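Local atomic coordinates of putative epoxide hydrolase protein (Klebsiella pneumoniae subsp. pneumoniae, PDB entry 5BOV), a protein that is probably a hydrolase of the alpha/beta-hydrolase fold, perhaps acting on epoxides or monoacylglycerols, with its substrate unproven. Residues Arg67-Thr72 and Pro207-Ile212; Pro80-Pro85 and Thr213-Arg218. One frame throughout, in Å; residues are numbered along the deposited sequence.

Contact 1: residues Arg67-Thr72 and Pro207-Ile212; sequences RGYGTT and PDHVAI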
loop_
_atom_site.group_PDB
_atom_site.type_symbol
_atom_site.label_atom_id
_atom_site.label_comp_id
_atom_site.label_asym_id
_atom_site.label_seq_id
_atom_site.Cartn_x
_atom_site.Cartn_y
_atom_site.Cartn_z
ATOM N N ARG A 67 -8.047 -2.422 -4.609
ATOM C CA ARG A 67 -9.317 -3.090 -4.418
ATOM C C ARG A 67 -9.898 -2.712 -3.018
ATOM O O ARG A 67 -9.148 -2.640 -2.030
ATOM C CB ARG A 67 -9.163 -4.595 -4.603
ATOM C CG ARG A 67 -8.178 -5.299 -3.652
ATOM C CD ARG A 67 -8.317 -6.834 -3.705
ATOM N NE ARG A 67 -8.044 -7.317 -5.034
ATOM C CZ ARG A 67 -8.518 -8.455 -5.570
ATOM N NH1 ARG A 67 -9.231 -9.320 -4.819
ATOM N NH2 ARG A 67 -8.270 -8.748 -6.809
ATOM N N GLY A 68 -11.168 -2.371 -2.990
ATOM C CA GLY A 68 -11.825 -1.912 -1.779
ATOM C C GLY A 68 -11.788 -0.408 -1.517
ATOM O O GLY A 68 -12.181 0.027 -0.451
ATOM N N TYR A 69 -11.309 0.391 -2.469
ATOM C CA TYR A 69 -11.202 1.823 -2.286
ATOM C C TYR A 69 -11.656 2.619 -3.507
ATOM O O TYR A 69 -11.434 2.236 -4.669
ATOM C CB TYR A 69 -9.769 2.258 -1.994
ATOM C CG TYR A 69 -9.122 1.605 -0.826
ATOM C CD1 TYR A 69 -8.642 0.296 -0.911
ATOM C CD2 TYR A 69 -8.918 2.318 0.340
ATOM C CE1 TYR A 69 -7.998 -0.268 0.183
ATOM C CE2 TYR A 69 -8.286 1.764 1.438
ATOM C CZ TYR A 69 -7.764 0.517 1.325
ATOM O OH TYR A 69 -7.120 -0.045 2.447
ATOM N N GLY A 70 -12.279 3.769 -3.212
ATOM C CA GLY A 70 -12.505 4.772 -4.250
ATOM C C GLY A 70 -13.348 4.204 -5.399
ATOM O O GLY A 70 -14.338 3.520 -5.212
ATOM N N THR A 71 -12.918 4.510 -6.607
ATOM C CA THR A 71 -13.641 4.059 -7.786
ATOM C C THR A 71 -13.087 2.748 -8.379
ATOM O O THR A 71 -13.453 2.365 -9.524
ATOM C CB THR A 71 -13.599 5.171 -8.861
ATOM O OG1 THR A 71 -12.246 5.408 -9.251
ATOM C CG2 THR A 71 -14.277 6.406 -8.400
ATOM N N THR A 72 -12.219 2.034 -7.657
ATOM C CA THR A 72 -11.861 0.732 -8.067
ATOM C C THR A 72 -13.018 -0.228 -7.733
ATOM O O THR A 72 -13.466 -0.240 -6.595
ATOM C CB THR A 72 -10.560 0.271 -7.448
ATOM O OG1 THR A 72 -9.505 0.991 -8.141
ATOM C CG2 THR A 72 -10.341 -1.251 -7.636
ATOM N N PRO A 207 -18.254 0.212 -1.690
ATOM C CA PRO A 207 -19.071 -0.872 -1.125
ATOM C C PRO A 207 -18.332 -2.171 -0.793
ATOM O O PRO A 207 -18.859 -2.996 -0.043
ATOM C CB PRO A 207 -20.112 -1.135 -2.214
ATOM C CG PRO A 207 -19.591 -0.555 -3.441
ATOM C CD PRO A 207 -18.698 0.624 -3.026
ATOM N N ASP A 208 -17.105 -2.308 -1.282
ATOM C CA ASP A 208 -16.280 -3.438 -0.942
ATOM C C ASP A 208 -15.264 -3.141 0.183
ATOM O O ASP A 208 -14.528 -4.055 0.572
ATOM C CB ASP A 208 -15.436 -3.834 -2.160
ATOM C CG ASP A 208 -16.277 -4.149 -3.420
ATOM O OD1 ASP A 208 -17.301 -4.847 -3.220
ATOM O OD2 ASP A 208 -15.857 -3.704 -4.526
ATOM N N HIS A 209 -15.186 -1.893 0.674
ATOM C CA HIS A 209 -14.096 -1.550 1.549
ATOM C C HIS A 209 -14.062 -2.398 2.838
ATOM O O HIS A 209 -13.011 -2.843 3.271
ATOM C CB HIS A 209 -14.166 -0.067 1.932
ATOM C CG HIS A 209 -13.038 0.328 2.848
ATOM N ND1 HIS A 209 -11.735 0.333 2.425
ATOM C CD2 HIS A 209 -13.025 0.573 4.169
ATOM C CE1 HIS A 209 -10.958 0.609 3.456
ATOM N NE2 HIS A 209 -11.736 0.742 4.525
ATOM N N VAL A 210 -15.221 -2.573 3.434
ATOM C CA VAL A 210 -15.268 -3.358 4.676
ATOM C C VAL A 210 -14.848 -4.750 4.388
ATOM O O VAL A 210 -14.024 -5.322 5.157
ATOM C CB VAL A 210 -16.654 -3.281 5.352
ATOM C CG1 VAL A 210 -16.780 -4.266 6.511
ATOM C CG2 VAL A 210 -16.896 -1.865 5.839
ATOM N N ALA A 211 -15.450 -5.363 3.345
ATOM C CA ALA A 211 -15.172 -6.747 3.073
ATOM C C ALA A 211 -13.667 -6.948 2.838
ATOM O O ALA A 211 -13.067 -7.917 3.319
ATOM C CB ALA A 211 -15.968 -7.247 1.891
ATOM N N ILE A 212 -13.043 -6.048 2.071
ATOM C CA ILE A 212 -11.606 -6.166 1.753
ATOM C C ILE A 212 -10.778 -5.996 3.020
ATOM O O ILE A 212 -9.777 -6.741 3.231
ATOM C CB ILE A 212 -11.179 -5.166 0.663
ATOM C CG1 ILE A 212 -11.865 -5.505 -0.650
ATOM C CG2 ILE A 212 -9.659 -5.155 0.475
ATOM C CD1 ILE A 212 -11.539 -6.854 -1.237
HETATM O O HOH W 1 -13.112 -2.638 -5.006
#
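His209 and Gly68 meet where helix 209-220 starts against a break in strand 59-74, a loop with a type II' beta turn from Tyr69 to Thr72. The imidazole ND1 donates to Gly68 O at 2.9 Å. The bond is bent, with 140° at the hydrogen; the acceptor lies almost in the imidazole plane, while the donor stands 30° out of the carbonyl plane. His209 CG is anti to its own backbone N (chi1 -180°), and the ring's turn about the next bond brings ND1 to Gly68 O. The ring edge points at one face of Tyr69 in a T-shaped pair, His209 CE1 lying 3.5 Å from Tyr69 CE2. Beyond the contact, NE2 bonds to Tyr171 OH.

Ile212, one turn on, packs CG1 3.8 Å from Gly68 CA, at backbone angles that suit glycine, and sends CG2 against Arg67 O at 3.6 Å. On the far side, one water accepts from Gly68 N and donates to Thr72 O and Asp208 OD2; Asp208 OD1 is salt-bridged to Arg81.

Gly68 therefore has both polar backbone atoms satisfied, whereas buried Arg67 O has no polar partner and faces a methyl group; the bond to Gly68 O implies a proton on ND1.

Contact 2: residues Pro80-Pro85 and Thr213-Arg218; sequences PRNGQP and TISNYR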
loop_
_atom_site.group_PDB
_atom_site.type_symbol
_atom_site.label_atom_id
_atom_site.label_comp_id
_atom_site.label_asym_id
_atom_site.label_seq_id
_atom_site.Cartn_x
_atom_site.Cartn_y
_atom_site.Cartn_z
ATOM N N PRO A 80 -14.848 -13.148 -5.249
ATOM C CA PRO A 80 -14.642 -12.968 -3.855
ATOM C C PRO A 80 -13.950 -11.620 -3.564
ATOM O O PRO A 80 -13.020 -11.223 -4.249
ATOM C CB PRO A 80 -13.701 -14.134 -3.472
ATOM C CG PRO A 80 -14.045 -15.234 -4.413
ATOM C CD PRO A 80 -14.335 -14.449 -5.714
ATOM N N ARG A 81 -14.471 -10.950 -2.546
ATOM C CA ARG A 81 -13.884 -9.671 -2.054
ATOM C C ARG A 81 -12.680 -10.034 -1.147
ATOM O O ARG A 81 -12.729 -10.035 0.078
ATOM C CB ARG A 81 -14.900 -8.806 -1.354
ATOM C CG ARG A 81 -15.651 -7.878 -2.306
ATOM C CD ARG A 81 -16.320 -8.601 -3.463
ATOM N NE ARG A 81 -17.107 -7.632 -4.189
ATOM C CZ ARG A 81 -17.561 -7.783 -5.419
ATOM N NH1 ARG A 81 -17.336 -8.884 -6.083
ATOM N NH2 ARG A 81 -18.312 -6.802 -6.001
ATOM N N ASN A 82 -11.604 -10.425 -1.824
ATOM C CA ASN A 82 -10.452 -11.083 -1.200
ATOM C C ASN A 82 -9.336 -10.074 -0.980
ATOM O O ASN A 82 -8.832 -9.476 -1.952
ATOM C CB ASN A 82 -10.033 -12.230 -2.124
ATOM C CG ASN A 82 -8.789 -12.989 -1.644
ATOM O OD1 ASN A 82 -8.308 -12.825 -0.525
ATOM N ND2 ASN A 82 -8.280 -13.809 -2.518
ATOM N N GLY A 83 -8.937 -9.927 0.304
ATOM C CA GLY A 83 -7.793 -9.087 0.683
ATOM C C GLY A 83 -6.464 -9.786 0.916
ATOM O O GLY A 83 -5.523 -9.178 1.468
ATOM N N GLN A 84 -6.261 -10.980 0.359
ATOM C CA GLN A 84 -4.956 -11.631 0.598
ATOM C C GLN A 84 -3.841 -10.912 -0.181
ATOM O O GLN A 84 -4.109 -10.260 -1.229
ATOM C CB GLN A 84 -4.986 -13.092 0.155
ATOM C CG GLN A 84 -4.974 -13.371 -1.317
ATOM C CD GLN A 84 -5.060 -14.858 -1.597
ATOM O OE1 GLN A 84 -6.137 -15.405 -1.950
ATOM N NE2 GLN A 84 -3.918 -15.545 -1.454
ATOM N N PRO A 85 -2.618 -10.992 0.284
ATOM C CA PRO A 85 -1.592 -10.093 -0.244
ATOM C C PRO A 85 -1.318 -10.247 -1.722
ATOM O O PRO A 85 -1.176 -9.220 -2.454
ATOM C CB PRO A 85 -0.343 -10.422 0.600
ATOM C CG PRO A 85 -0.899 -10.935 1.911
ATOM C CD PRO A 85 -2.122 -11.702 1.480
ATOM N N THR A 213 -11.139 -5.024 3.857
ATOM C CA THR A 213 -10.428 -4.789 5.087
ATOM C C THR A 213 -10.473 -6.051 5.971
ATOM O O THR A 213 -9.431 -6.532 6.486
ATOM C CB THR A 213 -11.035 -3.630 5.841
ATOM O OG1 THR A 213 -10.861 -2.426 5.075
ATOM C CG2 THR A 213 -10.371 -3.398 7.210
ATOM N N ILE A 214 -11.672 -6.565 6.202
ATOM C CA ILE A 214 -11.820 -7.725 7.119
ATOM C C ILE A 214 -11.081 -8.941 6.545
ATOM O O ILE A 214 -10.403 -9.689 7.285
ATOM C CB ILE A 214 -13.315 -8.033 7.318
ATOM C CG1 ILE A 214 -14.022 -6.879 7.997
ATOM C CG2 ILE A 214 -13.554 -9.334 8.072
ATOM C CD1 ILE A 214 -13.433 -6.325 9.232
ATOM N N SER A 215 -11.230 -9.149 5.242
ATOM C CA SER A 215 -10.530 -10.223 4.569
ATOM C C SER A 215 -8.999 -10.081 4.726
ATOM O O SER A 215 -8.293 -11.065 5.004
ATOM C CB SER A 215 -10.887 -10.318 3.097
ATOM O OG SER A 215 -10.116 -11.311 2.417
ATOM N N ASN A 216 -8.466 -8.898 4.449
ATOM C CA ASN A 216 -7.026 -8.655 4.613
ATOM C C ASN A 216 -6.512 -9.117 5.981
ATOM O O ASN A 216 -5.514 -9.856 6.041
ATOM C CB ASN A 216 -6.695 -7.169 4.367
ATOM C CG ASN A 216 -5.241 -6.860 4.590
ATOM O OD1 ASN A 216 -4.433 -6.889 3.665
ATOM N ND2 ASN A 216 -4.886 -6.520 5.827
ATOM N N TYR A 217 -7.205 -8.681 7.048
ATOM C CA TYR A 217 -6.756 -8.970 8.410
ATOM C C TYR A 217 -7.081 -10.420 8.877
ATOM O O TYR A 217 -6.235 -11.045 9.535
ATOM C CB TYR A 217 -7.206 -7.882 9.392
ATOM C CG TYR A 217 -6.484 -6.629 9.098
ATOM C CD1 TYR A 217 -5.107 -6.507 9.322
ATOM C CD2 TYR A 217 -7.096 -5.571 8.442
ATOM C CE1 TYR A 217 -4.393 -5.363 8.934
ATOM C CE2 TYR A 217 -6.388 -4.422 8.129
ATOM C CZ TYR A 217 -5.039 -4.339 8.357
ATOM O OH TYR A 217 -4.341 -3.219 7.921
ATOM N N ARG A 218 -8.180 -10.988 8.377
ATOM C CA ARG A 218 -8.438 -12.385 8.661
ATOM C C ARG A 218 -7.425 -13.265 7.939
ATOM O O ARG A 218 -6.906 -14.252 8.530
ATOM C CB ARG A 218 -9.859 -12.775 8.355
ATOM C CG ARG A 218 -10.803 -12.160 9.360
ATOM C CD ARG A 218 -12.246 -12.489 9.036
ATOM N NE ARG A 218 -13.079 -11.721 9.993
ATOM C CZ ARG A 218 -14.388 -11.785 10.051
ATOM N NH1 ARG A 218 -15.041 -12.586 9.197
ATOM N NH2 ARG A 218 -15.060 -11.007 10.922
HETATM O O HOH W 2 -3.806 -10.070 3.844
#
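Ser215 and Gly83 make the polar join between the helix 209-220 and the loop that leads into helix 85-98. In the alpha/beta-hydrolase fold, helix 209-220 belongs to the largely helical region following strand 127-133, where relatives carry their cap, so a cap helix here probably rests on a core loop. Ser215 CB points toward the loop, and OG, anti to the backbone N (chi1 175°), takes the Gly83 N-H at 2.8 Å in a nearly linear bond (172° at the hydrogen). The same hydroxyl also bonds to Glu224 OE1, which gives it two partners. Its CB meanwhile touches Arg81 O at 3.5 Å.

Within the loop, Asn82 folds into an Asx turn, its OD1 accepting from Gln84 N, the N-cap residue of helix 85-98, with the donor well above the carbonyl plane. Asn82 ND2 reaches Gln84 OE1 at 2.7 Å, in the plane of both amides, which helps to set the turn of these two flat groups, together with their bonds to Glu227 and Glu234.

Gly83 comes close to the helix, its CA 4.0 Å from Asn216 CA. Its carbonyl oxygen receives a CA-H...O contact from Asn216 CA at 3.5 Å, and a water lies within bonding distance of Gly83 O and Asn216 O, though it cannot donate to every acceptor around it. Asn216 OD1, an acceptor like Gly83 O, turns to Arg114 NH1 for its bond. The other branch of that amide, Asn216 ND2, lies 3.2 Å above the ring plane of Tyr217, over its centre.

Contacts 1 and 2 are successive stretches of one interface, their centres about 11 Å apart, with helix 209-220 supplying one side of each. They also interlock directly: Arg81 NE and Asp208 OD1 form a salt bridge at 3.0 Å, while Arg81 NH1 bonds to Thr79 O, and Arg67 NH1 probably bonds to Asn82 O at 2.9 Å while Arg67 NE pairs with Asp91. Between these polar ties, Ile212 CD1 packs 3.4 Å from Arg81 C. The general lesson is that two glycines, Gly68 and Gly83, let one helix approach two loops closely. If a nearby GxDxG sequence marks the nucleophile elbow, as in relatives, the side chains of Tyr69 and Asn216 would lie close to the active site.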